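Local coordinates for protein glucose-6-phosphate 1-dehydrogenase (Mycobacterium avium, PDB 4LGV) that catalyses the oxidation of glucose 6-phosphate to 6-phosphogluconolactone, probably with NADP as hydride acceptor, the entry step of the pentose phosphate pathway, at residues H193-G196 with K197-V200; V252-H255 with L256-L260; E202-Y205 with L206-N210. All blocks are in the same frame, centred on the assembly; numbering follows the deposited sequence. Where two conformers were deposited one is given.

Interaction 1 (H193-G196 with K197-V200); sequences HFLG and KQPV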
loop_
_atom_site.group_PDB
_atom_site.type_symbol
_atom_site.label_atom_id
_atom_site.label_comp_id
_atom_site.label_asym_id
_atom_site.label_seq_id
_atom_site.Cartn_x
_atom_site.Cartn_y
_atom_site.Cartn_z
ATOM N N HIS A 193 14.975 12.325 -34.562
ATOM C CA HIS A 193 13.793 11.779 -35.225
ATOM C C HIS A 193 13.131 10.687 -34.427
ATOM O O HIS A 193 11.922 10.600 -34.432
ATOM C CB HIS A 193 14.147 11.281 -36.616
ATOM C CG HIS A 193 14.808 12.327 -37.430
ATOM N ND1 HIS A 193 15.526 12.037 -38.562
ATOM C CD2 HIS A 193 14.913 13.666 -37.232
ATOM C CE1 HIS A 193 16.043 13.155 -39.028
ATOM N NE2 HIS A 193 15.681 14.157 -38.247
ATOM N N PHE A 194 13.925 9.880 -33.702
ATOM C CA PHE A 194 13.331 8.838 -32.848
ATOM C C PHE A 194 12.325 9.387 -31.824
ATOM O O PHE A 194 11.278 8.800 -31.614
ATOM C CB PHE A 194 14.375 8.019 -32.138
ATOM C CG PHE A 194 15.122 7.079 -33.042
ATOM C CD1 PHE A 194 14.471 6.054 -33.699
ATOM C CD2 PHE A 194 16.462 7.200 -33.215
ATOM C CE1 PHE A 194 15.157 5.188 -34.528
ATOM C CE2 PHE A 194 17.149 6.353 -34.054
ATOM C CZ PHE A 194 16.514 5.334 -34.711
ATOM N N LEU A 195 12.627 10.521 -31.225
ATOM C CA LEU A 195 11.730 11.151 -30.240
ATOM C C LEU A 195 10.383 11.537 -30.782
ATOM O O LEU A 195 9.408 11.506 -30.071
ATOM C CB LEU A 195 12.368 12.389 -29.585
ATOM C CG LEU A 195 13.039 12.005 -28.280
ATOM C CD1 LEU A 195 14.219 11.087 -28.553
ATOM C CD2 LEU A 195 13.489 13.265 -27.563
ATOM N N GLY A 196 10.332 11.833 -32.081
ATOM C CA GLY A 196 9.085 12.095 -32.784
ATOM C C GLY A 196 8.129 10.952 -32.773
ATOM O O GLY A 196 6.961 11.151 -33.072
ATOM N N LYS A 197 8.599 9.746 -32.434
ATOM C CA LYS A 197 7.741 8.569 -32.313
ATOM C C LYS A 197 7.143 8.414 -30.941
ATOM O O LYS A 197 6.356 7.501 -30.708
ATOM C CB LYS A 197 8.553 7.290 -32.580
ATOM C CG LYS A 197 9.083 7.161 -33.988
ATOM C CD LYS A 197 9.998 5.932 -34.163
ATOM C CE LYS A 197 10.228 5.604 -35.637
ATOM N NZ LYS A 197 8.945 5.094 -36.235
ATOM N N GLN A 198 7.579 9.207 -29.991
ATOM C CA GLN A 198 7.188 8.963 -28.632
ATOM C C GLN A 198 5.801 9.516 -28.340
ATOM O O GLN A 198 5.538 10.699 -28.566
ATOM C CB GLN A 198 8.204 9.565 -27.678
ATOM C CG GLN A 198 9.426 8.678 -27.580
ATOM C CD GLN A 198 10.407 9.108 -26.512
ATOM O OE1 GLN A 198 10.012 9.634 -25.489
ATOM N NE2 GLN A 198 11.701 8.820 -26.730
ATOM N N PRO A 199 4.918 8.668 -27.800
ATOM C CA PRO A 199 3.592 9.095 -27.432
ATOM C C PRO A 199 3.601 9.709 -26.046
ATOM O O PRO A 199 3.065 9.105 -25.090
ATOM C CB PRO A 199 2.802 7.778 -27.473
ATOM C CG PRO A 199 3.769 6.726 -27.090
ATOM C CD PRO A 199 5.108 7.225 -27.576
ATOM N N VAL A 200 4.213 10.890 -25.944
ATOM C CA VAL A 200 4.489 11.564 -24.681
ATOM C C VAL A 200 3.199 11.872 -23.896
ATOM O O VAL A 200 3.088 11.535 -22.712
ATOM C CB VAL A 200 5.326 12.841 -24.902
ATOM C CG1 VAL A 200 5.520 13.627 -23.612
ATOM C CG2 VAL A 200 6.710 12.487 -25.437
#
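The side chains of Leu195 and Gln198 run alongside each other in the same direction, the amide nitrogen NE2 of Gln198 resting 3.8 Å from CG of Leu195 and about as near its CD1. The glutamine reaches there because its CG stands beside the backbone N and anti to the carbonyl carbon (chi1 -78°), with the chain extended beyond. Leucine gives the amide an apolar flank, while NE2 itself is spent on a hydrogen bond to ND1 of His255. Lys197 leaves in another direction: its CB lies 3.3 Å from Phe194 O, and CD comes to the edge of the Phe194 ring, near its plane, at 4.5 Å from CD1. The backbone that carries these side chains makes two consecutive 3-10 turns, Lys197 N to Phe194 O (3.0 Å) and Gln198 N to Leu195 O (2.9 Å). They shape the HFLGK sequence, part of a family signature that in related enzymes lines the substrate pocket. Gly196 brings only backbone to the turn, and its O is bonded by Arg418 NH1. Farther out, Lys197 NZ bonds to Leu409 O and forms a salt bridge with Asp379, whereas the His193 ring turns away, its NE2 bonded to Glu162 OE1.

Interaction 2 (V252-H255 with L256-L260); sequences VQNH and LLQVL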
loop_
_atom_site.group_PDB
_atom_site.type_symbol
_atom_site.label_atom_id
_atom_site.label_comp_id
_atom_site.label_asym_id
_atom_site.label_seq_id
_atom_site.Cartn_x
_atom_site.Cartn_y
_atom_site.Cartn_z
ATOM N N VAL A 252 20.111 4.533 -27.686
ATOM C CA VAL A 252 20.053 4.371 -26.238
ATOM C C VAL A 252 20.158 5.689 -25.465
ATOM O O VAL A 252 19.285 5.998 -24.637
ATOM C CB VAL A 252 21.109 3.370 -25.732
ATOM C CG1 VAL A 252 21.067 3.255 -24.212
ATOM C CG2 VAL A 252 20.852 2.001 -26.321
ATOM N N GLN A 253 21.218 6.436 -25.746
ATOM C CA GLN A 253 21.571 7.644 -25.009
ATOM C C GLN A 253 20.415 8.620 -24.866
ATOM O O GLN A 253 20.196 9.180 -23.800
ATOM C CB GLN A 253 22.772 8.326 -25.682
ATOM C CG GLN A 253 23.189 9.676 -25.094
ATOM C CD GLN A 253 22.459 10.838 -25.732
ATOM O OE1 GLN A 253 22.340 10.905 -26.939
ATOM N NE2 GLN A 253 21.938 11.754 -24.915
ATOM N N ASN A 254 19.690 8.835 -25.933
ATOM C CA ASN A 254 18.594 9.811 -25.959
ATOM C C ASN A 254 17.240 9.088 -26.008
ATOM O O ASN A 254 16.495 9.113 -25.045
ATOM C CB ASN A 254 18.769 10.781 -27.140
ATOM C CG ASN A 254 17.951 12.035 -26.998
ATOM O OD1 ASN A 254 17.721 12.495 -25.901
ATOM N ND2 ASN A 254 17.495 12.589 -28.109
ATOM N N HIS A 255 16.944 8.413 -27.113
ATOM C CA HIS A 255 15.602 7.836 -27.338
ATOM C C HIS A 255 15.124 6.904 -26.232
ATOM O O HIS A 255 14.091 7.166 -25.589
ATOM C CB HIS A 255 15.579 7.113 -28.689
ATOM C CG HIS A 255 14.251 6.532 -29.072
ATOM N ND1 HIS A 255 13.072 7.222 -28.943
ATOM C CD2 HIS A 255 13.918 5.334 -29.627
ATOM C CE1 HIS A 255 12.065 6.469 -29.364
ATOM N NE2 HIS A 255 12.553 5.327 -29.805
ATOM N N LEU A 256 15.858 5.822 -25.995
ATOM C CA LEU A 256 15.363 4.792 -25.114
ATOM C C LEU A 256 15.408 5.222 -23.662
ATOM O O LEU A 256 14.512 4.890 -22.902
ATOM C CB LEU A 256 16.095 3.470 -25.328
ATOM C CG LEU A 256 15.840 2.773 -26.637
ATOM C CD1 LEU A 256 16.557 1.425 -26.737
ATOM C CD2 LEU A 256 14.361 2.547 -26.862
ATOM N N LEU A 257 16.455 5.942 -23.263
ATOM C CA LEU A 257 16.482 6.486 -21.897
ATOM C C LEU A 257 15.378 7.512 -21.678
ATOM O O LEU A 257 14.801 7.590 -20.601
ATOM C CB LEU A 257 17.847 7.080 -21.587
ATOM C CG LEU A 257 18.944 6.029 -21.333
ATOM C CD1 LEU A 257 20.295 6.695 -21.112
ATOM C CD2 LEU A 257 18.591 5.199 -20.118
ATOM N N GLN A 258 15.023 8.252 -22.702
ATOM C CA GLN A 258 13.884 9.185 -22.580
ATOM C C GLN A 258 12.564 8.409 -22.416
ATOM O O GLN A 258 11.699 8.831 -21.691
ATOM C CB GLN A 258 13.811 10.118 -23.800
ATOM C CG GLN A 258 14.889 11.205 -23.792
ATOM C CD GLN A 258 14.431 12.476 -23.119
ATOM O OE1 GLN A 258 13.261 12.881 -23.241
ATOM N NE2 GLN A 258 15.347 13.135 -22.415
ATOM N N VAL A 259 12.439 7.297 -23.135
ATOM C CA VAL A 259 11.266 6.424 -23.029
ATOM C C VAL A 259 11.166 5.841 -21.598
ATOM O O VAL A 259 10.110 5.893 -20.984
ATOM C CB VAL A 259 11.298 5.271 -24.028
ATOM C CG1 VAL A 259 10.326 4.172 -23.651
ATOM C CG2 VAL A 259 10.909 5.771 -25.402
ATOM N N LEU A 260 12.295 5.365 -21.087
ATOM C CA LEU A 260 12.342 4.884 -19.724
ATOM C C LEU A 260 11.884 5.963 -18.759
ATOM O O LEU A 260 11.076 5.717 -17.867
ATOM C CB LEU A 260 13.754 4.407 -19.404
ATOM C CG LEU A 260 13.967 4.037 -17.955
ATOM C CD1 LEU A 260 13.006 2.908 -17.576
ATOM C CD2 LEU A 260 15.381 3.584 -17.725
HETATM O O HOH W 1 18.275 12.660 -23.184
#
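Leu257 N donates to Val252 O at 3.1 Å, five residues back, so the helix 246-264 opens here into a wider pi-type turn. It is kinked where the amides of Asn254 and His255 make no bond to the preceding turn. Regular spacing then returns, with Gln258 N to Asn254 O at 2.9 Å and Val259 N to His255 O at 3.0 Å. The side-chain amides of Asn254 and Gln258 are turned 56° apart. A water joins them, donating to Asn254 OD1 (2.8 Å) and accepting from Gln258 NE2 (3.1 Å). Glutamine suits this place because one amide offers both a donor, NE2 to the water, and an acceptor, OE1 to Lys280; the bend at chi2 (-91°) places it. Asn254 ND2 similarly turns to Asp192. His255 and Val259 run alongside each other, ring atom CE1 lying 4.2 Å from the CG2 branch. Between Val252 and Leu256 the contact is purely apolar, CG2 to CD1 at 4.4 Å, beside Leu337 of strand 335-340. The chemistry is thus divided: Val252 and Leu256 lie against the mixed sheet, while the buried amides of Asn254 and Gln258 find partners in the water, Asp192 and Lys280, which would limit their rotation.

Interaction 3 (E202-Y205 with L206-N210); sequences ELQY and LRFAN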
loop_
_atom_site.group_PDB
_atom_site.type_symbol
_atom_site.label_atom_id
_atom_site.label_comp_id
_atom_site.label_asym_id
_atom_site.label_seq_id
_atom_site.Cartn_x
_atom_site.Cartn_y
_atom_site.Cartn_z
ATOM N N GLU A 202 0.152 10.691 -24.432
ATOM C CA GLU A 202 -0.746 9.548 -24.310
ATOM C C GLU A 202 -0.270 8.553 -23.289
ATOM O O GLU A 202 -1.032 7.939 -22.593
ATOM C CB GLU A 202 -0.926 8.876 -25.670
ATOM C CG GLU A 202 -1.471 9.819 -26.748
ATOM C CD GLU A 202 -0.395 10.542 -27.580
ATOM O OE1 GLU A 202 0.782 10.591 -27.181
ATOM O OE2 GLU A 202 -0.714 11.017 -28.690
ATOM N N LEU A 203 1.034 8.402 -23.165
ATOM C CA LEU A 203 1.576 7.534 -22.143
ATOM C C LEU A 203 1.419 8.141 -20.730
ATOM O O LEU A 203 1.178 7.431 -19.736
ATOM C CB LEU A 203 3.033 7.330 -22.474
ATOM C CG LEU A 203 3.830 6.355 -21.671
ATOM C CD1 LEU A 203 3.042 5.072 -21.451
ATOM C CD2 LEU A 203 5.081 6.037 -22.441
ATOM N N GLN A 204 1.532 9.478 -20.629
ATOM C CA GLN A 204 1.230 10.124 -19.380
ATOM C C GLN A 204 -0.216 9.909 -19.005
ATOM O O GLN A 204 -0.537 9.636 -17.849
ATOM C CB GLN A 204 1.563 11.604 -19.416
ATOM C CG GLN A 204 3.037 11.850 -19.393
ATOM C CD GLN A 204 3.330 13.318 -19.439
ATOM O OE1 GLN A 204 3.363 13.993 -18.402
ATOM N NE2 GLN A 204 3.577 13.836 -20.645
ATOM N N TYR A 205 -1.108 10.034 -19.968
ATOM C CA TYR A 205 -2.528 9.897 -19.649
ATOM C C TYR A 205 -2.767 8.491 -19.185
ATOM O O TYR A 205 -3.505 8.249 -18.238
ATOM C CB TYR A 205 -3.394 10.270 -20.864
ATOM C CG TYR A 205 -4.851 10.195 -20.598
ATOM C CD1 TYR A 205 -5.546 11.255 -20.030
ATOM C CD2 TYR A 205 -5.579 9.037 -20.917
ATOM C CE1 TYR A 205 -6.939 11.159 -19.803
ATOM C CE2 TYR A 205 -6.951 8.943 -20.715
ATOM C CZ TYR A 205 -7.631 9.987 -20.142
ATOM O OH TYR A 205 -9.011 9.849 -19.931
ATOM N N LEU A 206 -2.143 7.533 -19.885
ATOM C CA LEU A 206 -2.339 6.119 -19.567
ATOM C C LEU A 206 -1.992 5.863 -18.118
ATOM O O LEU A 206 -2.728 5.228 -17.379
ATOM C CB LEU A 206 -1.498 5.286 -20.495
ATOM C CG LEU A 206 -1.484 3.775 -20.318
ATOM C CD1 LEU A 206 -1.145 3.092 -21.607
ATOM C CD2 LEU A 206 -0.426 3.372 -19.340
ATOM N N ARG A 207 -0.877 6.430 -17.695
ATOM C CA ARG A 207 -0.329 6.208 -16.347
ATOM C C ARG A 207 -0.999 6.991 -15.252
ATOM O O ARG A 207 -1.101 6.532 -14.108
ATOM C CB ARG A 207 1.151 6.668 -16.299
ATOM C CG ARG A 207 2.140 5.710 -16.875
ATOM C CD ARG A 207 3.583 6.171 -16.564
ATOM N NE ARG A 207 3.812 6.241 -15.136
ATOM C CZ ARG A 207 4.725 6.982 -14.537
ATOM N NH1 ARG A 207 5.583 7.710 -15.229
ATOM N NH2 ARG A 207 4.797 6.991 -13.208
ATOM N N PHE A 208 -1.424 8.187 -15.565
ATOM C CA PHE A 208 -1.782 9.139 -14.520
ATOM C C PHE A 208 -3.242 9.317 -14.400
ATOM O O PHE A 208 -3.700 9.925 -13.415
ATOM C CB PHE A 208 -1.107 10.522 -14.771
ATOM C CG PHE A 208 0.405 10.494 -14.823
ATOM C CD1 PHE A 208 1.119 9.603 -14.105
ATOM C CD2 PHE A 208 1.112 11.445 -15.547
ATOM C CE1 PHE A 208 2.533 9.582 -14.118
ATOM C CE2 PHE A 208 2.515 11.427 -15.616
ATOM C CZ PHE A 208 3.232 10.496 -14.900
ATOM N N ALA A 209 -4.015 8.842 -15.379
ATOM C CA ALA A 209 -5.469 9.024 -15.346
ATOM C C ALA A 209 -6.192 7.726 -15.060
ATOM O O ALA A 209 -7.409 7.743 -14.885
ATOM C CB ALA A 209 -5.976 9.587 -16.680
ATOM N N ASN A 210 -5.458 6.597 -15.045
ATOM C CA ASN A 210 -6.072 5.265 -14.782
ATOM C C ASN A 210 -5.576 4.690 -13.452
ATOM O O ASN A 210 -4.424 4.293 -13.310
ATOM C CB ASN A 210 -5.739 4.317 -15.896
ATOM C CG ASN A 210 -6.409 4.678 -17.187
ATOM O OD1 ASN A 210 -7.615 4.604 -17.328
ATOM N ND2 ASN A 210 -5.610 5.081 -18.162
#
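Tyr205 O takes two amides of the following turn: Ala209 N at 3.0 Å, and Phe208 N more weakly at 3.4 Å. Phe208 N has its principal bond elsewhere, to Gln204 O at 2.8 Å, so its proton is shared between neighbouring acceptors. Side chains four residues apart then pair off along the helix. The methyl of Ala209 sits over one face of the Tyr205 ring in a CH-pi contact, CB 3.7 Å from the centroid and offset toward the rim on the CE1 side. Alanine is apt here: its single methyl fits against the ring, which swings over it because CG of Tyr205 is anti to the backbone N (chi1 -178°). Gln204 and Phe208 meet differently. The amide plane stands almost perpendicular to the ring, 89° apart; CG lies 3.8 Å from CE2, and OE1 is in the ring plane at its edge, a long approach that would be at most mildly favourable. Gln204 NE2 turns back to Val200 O. Phe208 also sets CE1 over the centre of the Arg207 guanidinium, 3.4 Å above its plane, while NH1 bonds to the carbonyl oxygens of Leu262 and Met265, near the end of helix 246-264. Asn210 folds back, its ND2 giving Leu206 O a nearly straight bond of 3.0 Å at 170°. Leu203 and Leu206 bring CD1 and CD2 together on the side where both lean on Leu376 of strand 373-379. Two other subunits add further partners: Tyr205 OH and Asn210 OD1 bond to Ser389 of the second subunit, and the Phe208 ring meets Trp328 of the third. Helix 200-209 thus touches strand 373-379 and the end of helix 246-264 in its own chain while contributing to the tetramer interfaces.

Overall arrangement
Along the chain the order is interaction 1, interaction 3, interaction 2. Residues 193-200 form the loop that leaves strand 188-191, at the edge of the parallel nucleotide-binding sheet, and lead directly into helix 200-209, which carries interaction 3; their centres are about 16 Å apart. Helix 246-264, with interaction 2, returns beside the loop, about 10 Å from it between centres, where Phe194 meets His255 and Leu195 meets Asn254. Interactions 2 and 3 do not touch, their nearest atoms being about 5 Å apart. The signature loop thus joins the nucleotide-binding part to the helices packed on the mixed sheet, consistent with a substrate pocket at their junction, while interaction 3 also meets two other subunits.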